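Local coordinates for peroxiredoxin 6 (Arenicola marina, PDB 2V2G), which acts as a peroxiredoxin, an antioxidant thiol peroxidase that probably reduces hydrogen peroxide and organic hydroperoxides to water and alcohols, at the interface of chains A and B. Residues are numbered along the deposited sequence; one frame, centred on the assembly and turned at random. Chains: chain A/B, Peroxiredoxin 6.

Contact 1: the interface of chains A and B. Residues chain A 141, 162-163, 166; chain B 146, 148-149.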
ATOM      1  N   LEU A 141       0.125   8.447   3.862  1.00 23.34           N
ATOM      2  CA  LEU A 141      -0.153   7.097   3.353  1.00 23.72           C
ATOM      3  C   LEU A 141       1.143   6.363   3.142  1.00 24.53           C
ATOM      4  O   LEU A 141       2.136   6.999   2.761  1.00 23.93           O
ATOM      5  CB  LEU A 141      -0.889   7.214   2.004  1.00 23.10           C
ATOM      6  CG  LEU A 141      -1.478   5.957   1.339  1.00 23.53           C
ATOM      7  CD1 LEU A 141      -2.714   6.344   0.496  1.00 23.33           C
ATOM      8  CD2 LEU A 141      -0.415   5.281   0.493  1.00 25.17           C
ATOM      9  N   SER A 162      -6.932  11.152  -4.437  1.00 23.86           N
ATOM     10  CA  SER A 162      -7.863  11.055  -3.261  1.00 24.31           C
ATOM     11  C   SER A 162      -7.369  11.933  -2.143  1.00 24.66           C
ATOM     12  O   SER A 162      -8.125  12.734  -1.559  1.00 24.33           O
ATOM     13  CB  SER A 162      -8.005   9.628  -2.788  1.00 26.55           C
ATOM     14  OG  SER A 162      -8.732   9.564  -1.564  1.00 25.79           O
ATOM     15  N   LEU A 163      -6.082  11.850  -1.845  1.00 24.27           N
ATOM     16  CA  LEU A 163      -5.532  12.600  -0.692  1.00 23.31           C
ATOM     17  C   LEU A 163      -5.667  14.122  -0.944  1.00 23.28           C
ATOM     18  O   LEU A 163      -5.895  14.862  -0.008  1.00 22.63           O
ATOM     19  CB  LEU A 163      -4.069  12.232  -0.441  1.00 24.69           C
ATOM     20  CG  LEU A 163      -3.821  10.813   0.050  1.00 23.33           C
ATOM     21  CD1 LEU A 163      -2.339  10.495  -0.230  1.00 25.51           C
ATOM     22  CD2 LEU A 163      -4.208  10.657   1.523  1.00 24.46           C
ATOM     23  N   THR A 166      -9.467  15.128  -0.634  1.00 23.52           N
ATOM     24  CA  THR A 166     -10.046  15.039   0.680  1.00 23.21           C
ATOM     25  C   THR A 166      -9.363  15.949   1.682  1.00 23.98           C
ATOM     26  O   THR A 166      -9.875  16.129   2.786  1.00 26.16           O
ATOM     27  CB  THR A 166     -10.008  13.547   1.154  1.00 24.52           C
ATOM     28  OG1 THR A 166      -8.607  13.134   1.228  1.00 23.65           O
ATOM     29  CG2 THR A 166     -10.834  12.641   0.198  1.00 21.60           C
TER
ATOM     30  N   PRO B 146      -5.278   6.159   4.905  1.00 22.54           N
ATOM     31  CA  PRO B 146      -6.031   6.864   5.906  1.00 23.18           C
ATOM     32  C   PRO B 146      -7.508   6.729   5.712  1.00 23.49           C
ATOM     33  O   PRO B 146      -7.970   6.274   4.663  1.00 22.79           O
ATOM     34  CB  PRO B 146      -5.580   8.322   5.696  1.00 22.28           C
ATOM     35  CG  PRO B 146      -5.387   8.357   4.172  1.00 21.54           C
ATOM     36  CD  PRO B 146      -4.756   7.065   3.862  1.00 23.00           C
ATOM     37  N   THR B 148      -9.670   8.790   4.901  1.00 21.30           N
ATOM     38  CA  THR B 148     -10.170   9.575   3.770  1.00 22.94           C
ATOM     39  C   THR B 148     -10.241   8.789   2.450  1.00 21.52           C
ATOM     40  O   THR B 148     -10.924   9.183   1.514  1.00 22.72           O
ATOM     41  CB  THR B 148      -9.215  10.762   3.419  1.00 23.57           C
ATOM     42  OG1 THR B 148      -7.846  10.318   3.225  1.00 24.59           O
ATOM     43  CG2 THR B 148      -9.234  11.819   4.478  1.00 23.95           C
ATOM     44  N   THR B 149      -9.469   7.731   2.380  1.00 21.88           N
ATOM     45  CA  THR B 149      -9.100   7.124   1.075  1.00 21.99           C
ATOM     46  C   THR B 149      -9.359   5.602   1.015  1.00 23.03           C
ATOM     47  O   THR B 149      -8.602   4.808   1.574  1.00 23.33           O
ATOM     48  CB  THR B 149      -7.599   7.424   0.775  1.00 23.51           C
ATOM     49  OG1 THR B 149      -7.445   8.873   0.779  1.00 23.63           O
ATOM     50  CG2 THR B 149      -7.119   6.781  -0.529  1.00 23.19           C
TER

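Contact 2: the interface of chains A and B. Residues chain A 144-146, 149; chain B 140-141, 143, 158-159.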
ATOM      1  N   LEU A 144       4.382  -0.932   2.146  1.00 23.86           N
ATOM      2  CA  LEU A 144       5.630  -1.681   2.278  1.00 23.96           C
ATOM      3  C   LEU A 144       5.479  -2.939   1.474  1.00 24.57           C
ATOM      4  O   LEU A 144       4.829  -3.923   1.905  1.00 22.13           O
ATOM      5  CB  LEU A 144       5.953  -2.058   3.738  1.00 26.28           C
ATOM      6  CG  LEU A 144       6.319  -1.036   4.772  1.00 29.04           C
ATOM      7  CD1 LEU A 144       6.580  -1.847   6.082  1.00 30.79           C
ATOM      8  CD2 LEU A 144       7.539  -0.198   4.318  1.00 30.21           C
ATOM      9  N   TYR A 145       6.026  -2.909   0.281  1.00 22.93           N
ATOM     10  CA  TYR A 145       6.050  -4.112  -0.577  1.00 22.70           C
ATOM     11  C   TYR A 145       7.444  -4.778  -0.485  1.00 22.61           C
ATOM     12  O   TYR A 145       8.469  -4.077  -0.381  1.00 23.46           O
ATOM     13  CB  TYR A 145       5.808  -3.746  -2.048  1.00 24.01           C
ATOM     14  CG  TYR A 145       4.379  -3.435  -2.445  1.00 22.26           C
ATOM     15  CD1 TYR A 145       3.435  -3.026  -1.540  1.00 23.44           C
ATOM     16  CD2 TYR A 145       3.965  -3.617  -3.786  1.00 25.51           C
ATOM     17  CE1 TYR A 145       2.126  -2.765  -1.933  1.00 23.92           C
ATOM     18  CE2 TYR A 145       2.671  -3.342  -4.188  1.00 27.34           C
ATOM     19  CZ  TYR A 145       1.735  -2.914  -3.275  1.00 26.34           C
ATOM     20  OH  TYR A 145       0.411  -2.650  -3.633  1.00 27.51           O
ATOM     21  N   PRO A 146       7.503  -6.122  -0.551  1.00 21.79           N
ATOM     22  CA  PRO A 146       8.800  -6.771  -0.504  1.00 22.30           C
ATOM     23  C   PRO A 146       9.580  -6.747  -1.830  1.00 21.87           C
ATOM     24  O   PRO A 146       9.001  -6.405  -2.916  1.00 21.89           O
ATOM     25  CB  PRO A 146       8.423  -8.207  -0.147  1.00 21.73           C
ATOM     26  CG  PRO A 146       7.129  -8.413  -0.867  1.00 22.92           C
ATOM     27  CD  PRO A 146       6.391  -7.073  -0.712  1.00 22.76           C
ATOM     28  N   THR A 149       8.136  -8.140  -5.296  1.00 22.97           N
ATOM     29  CA  THR A 149       6.798  -7.678  -5.763  1.00 23.46           C
ATOM     30  C   THR A 149       6.860  -6.204  -6.208  1.00 23.50           C
ATOM     31  O   THR A 149       6.772  -5.289  -5.404  1.00 25.50           O
ATOM     32  CB  THR A 149       5.689  -7.966  -4.724  1.00 24.33           C
ATOM     33  OG1 THR A 149       5.700  -9.374  -4.447  1.00 23.14           O
ATOM     34  CG2 THR A 149       4.277  -7.475  -5.214  1.00 24.75           C
TER
ATOM     35  N   LYS B 140       4.122 -10.336   5.041  1.00 23.03           N
ATOM     36  CA  LYS B 140       4.675 -10.307   3.691  1.00 22.70           C
ATOM     37  C   LYS B 140       4.569  -8.997   2.965  1.00 22.71           C
ATOM     38  O   LYS B 140       5.399  -8.748   2.114  1.00 22.68           O
ATOM     39  CB  LYS B 140       4.013 -11.392   2.812  1.00 23.00           C
ATOM     40  CG  LYS B 140       4.160 -12.813   3.364  1.00 23.46           C
ATOM     41  CD  LYS B 140       5.563 -13.291   3.656  1.00 25.76           C
ATOM     42  CE  LYS B 140       5.610 -14.671   4.304  1.00 26.48           C
ATOM     43  NZ  LYS B 140       7.036 -15.064   4.509  1.00 29.56           N
ATOM     44  N   LEU B 141       3.549  -8.207   3.302  1.00 22.50           N
ATOM     45  CA  LEU B 141       3.274  -6.949   2.647  1.00 22.52           C
ATOM     46  C   LEU B 141       2.273  -6.186   3.502  1.00 21.73           C
ATOM     47  O   LEU B 141       1.341  -6.830   4.115  1.00 23.48           O
ATOM     48  CB  LEU B 141       2.721  -7.228   1.248  1.00 22.82           C
ATOM     49  CG  LEU B 141       2.354  -6.109   0.285  1.00 22.03           C
ATOM     50  CD1 LEU B 141       2.473  -6.595  -1.136  1.00 23.73           C
ATOM     51  CD2 LEU B 141       0.923  -5.479   0.539  1.00 24.92           C
ATOM     52  N   ILE B 143      -0.052  -2.268   3.772  1.00 23.31           N
ATOM     53  CA  ILE B 143      -0.452  -0.924   3.352  1.00 24.67           C
ATOM     54  C   ILE B 143      -1.124  -0.200   4.519  1.00 25.09           C
ATOM     55  O   ILE B 143      -1.784  -0.810   5.349  1.00 24.91           O
ATOM     56  CB  ILE B 143      -1.300  -0.864   2.103  1.00 27.40           C
ATOM     57  CG1 ILE B 143      -2.757  -1.193   2.353  1.00 28.82           C
ATOM     58  CG2 ILE B 143      -0.681  -1.762   1.055  1.00 26.01           C
ATOM     59  CD1 ILE B 143      -3.678  -1.204   1.110  1.00 28.76           C
ATOM     60  N   ARG B 158      -3.842  -8.530  -6.842  1.00 24.54           N
ATOM     61  CA  ARG B 158      -2.647  -8.561  -7.737  1.00 24.73           C
ATOM     62  C   ARG B 158      -1.400  -8.942  -6.936  1.00 25.11           C
ATOM     63  O   ARG B 158      -0.602  -9.824  -7.356  1.00 24.38           O
ATOM     64  CB  ARG B 158      -2.481  -7.210  -8.469  1.00 24.51           C
ATOM     65  CG  ARG B 158      -1.351  -7.207  -9.541  1.00 23.44           C
ATOM     66  CD  ARG B 158      -1.074  -5.824 -10.080  1.00 23.40           C
ATOM     67  NE  ARG B 158      -0.332  -5.063  -9.075  1.00 23.61           N
ATOM     68  CZ  ARG B 158       0.983  -5.111  -8.953  1.00 26.83           C
ATOM     69  NH1 ARG B 158       1.715  -5.868  -9.777  1.00 27.23           N
ATOM     70  NH2 ARG B 158       1.566  -4.458  -7.968  1.00 23.81           N
ATOM     71  N   VAL B 159      -1.158  -8.248  -5.818  1.00 24.21           N
ATOM     72  CA  VAL B 159       0.024  -8.531  -5.022  1.00 24.96           C
ATOM     73  C   VAL B 159       0.006  -9.971  -4.376  1.00 24.22           C
ATOM     74  O   VAL B 159       1.075 -10.581  -4.252  1.00 25.56           O
ATOM     75  CB  VAL B 159       0.324  -7.408  -4.007  1.00 25.12           C
ATOM     76  CG1 VAL B 159       0.628  -6.089  -4.776  1.00 27.33           C
ATOM     77  CG2 VAL B 159      -0.815  -7.221  -2.943  1.00 25.00           C
TER

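Contact 1: the interface of chains A and B
B:Thr149 OG1 is a hydroxyl gripped from both chains. The hydroxyl A:Ser162 OG reaches it at 2.8 Å, and B:Thr148 OG1 from its own loop lies 2.9 Å from B:Thr149 OG1. The three oxygens form a short chain of hydroxyls; the donor of each bond is not decided, and B:Thr149 OG1 can donate in at most one. A:Ser162 sits on helix 153-168 with OG swung opposite its backbone N (chi1 172°), which sends the hydroxyl off the helix toward the loop of the partner. Beside the polar link, B:Thr149 CG2 packs 3.7 Å from A:Ser162 CB, holding the threonine by its methyl as well.

One turn further along, A:Thr166 and B:Thr148 meet at a slant, 3.7 Å from CB to CB, and the hydroxyl oxygen A:Thr166 OG1 rests against B:Thr148 CB at 3.3 Å. It also turns back to its own helix and donates to the carbonyl A:Ser162 O at 2.9 Å, coming in 36° above the carbonyl plane. That bond fixes the side chain's rotation and leaves A:Thr166 CG2 beside the backbone oxygen B:Thr148 O, at 3.7 Å. With an alanine in place of A:Thr166, the bond to A:Ser162 O and the methyl go, and B:Thr148 is likely to be left facing a gap.

The apolar flank belongs to A:Leu163, whose side chain crosses the ring of B:Pro146 at roughly a right angle. The patch is helix against loop, part of a two-fold homodimer interface that is likely the native one, given the dimers common among peroxiredoxins. From strand 139-145, A:Leu141 comes up to another corner of the same proline, its CD1 4.0 Å from B:Pro146 CD.

Contact 2: the interface of chains A and B
The phenol ring of A:Tyr145 lies alongside B:Leu141 at the apolar centre, both side chains pointing the same way, with B:Leu141 CD1 over one face, 3.9 Å from the ring centroid. This CH-pi contact belongs to the two-fold dimer interface of a peroxiredoxin, an enzyme of thioredoxin-like fold, and brings strand 139-145 of each chain against its copy. The leucine has CG opposite its backbone N (chi1 -179°), which carries the methyl toward the CD1 side of the ring instead of its middle.

B:Val159, on helix 153-168, crosses the tyrosine at about a right angle. Its CG1 lies on the same side of the ring plane as the leucine methyl but out past the rim, 3.5 Å from A:Tyr145 CE2 and close to the phenol oxygen OH as well. The same methyl also takes A:Thr149 CG2, at 3.9 Å, so it meets both the ring and the threonine methyl. B:Ile143 CG2 meets the rim of the ring at CE1, and within chain A the carbonyl oxygen of A:Thr149 sits at the ring's edge, in its plane.

Farther out the neighbours turn polar. B:Arg158 folds at chi3 (75°) and brings NH2 up to the rim, 4.1 Å from A:Tyr145 CE2, its guanidinium tilted 27° from the ring plane. At the opposite margin the carbonyl B:Lys140 O touches the ring of A:Pro146, 3.4 Å from CD.

Contact 1 and contact 2 lie about 19 Å apart, centre to centre of their C-alpha atoms, and draw on the same elements: strand 139-145, the loop after it and helix 153-168. Exchanging the chains gives each a twin, so Leu141, Pro146 and Thr149 serve in both, from opposite chains. By the two-fold, each end of the interface should carry both kinds of contact. Ser45 is engineered from the peroxidatic cysteine; A:Ser45 is about 26 Å from the centre of contact 1 and B:Ser45 about 22 Å from that of contact 2, so neither contact touches the catalytic site of the chain measured, and both probably serve assembly.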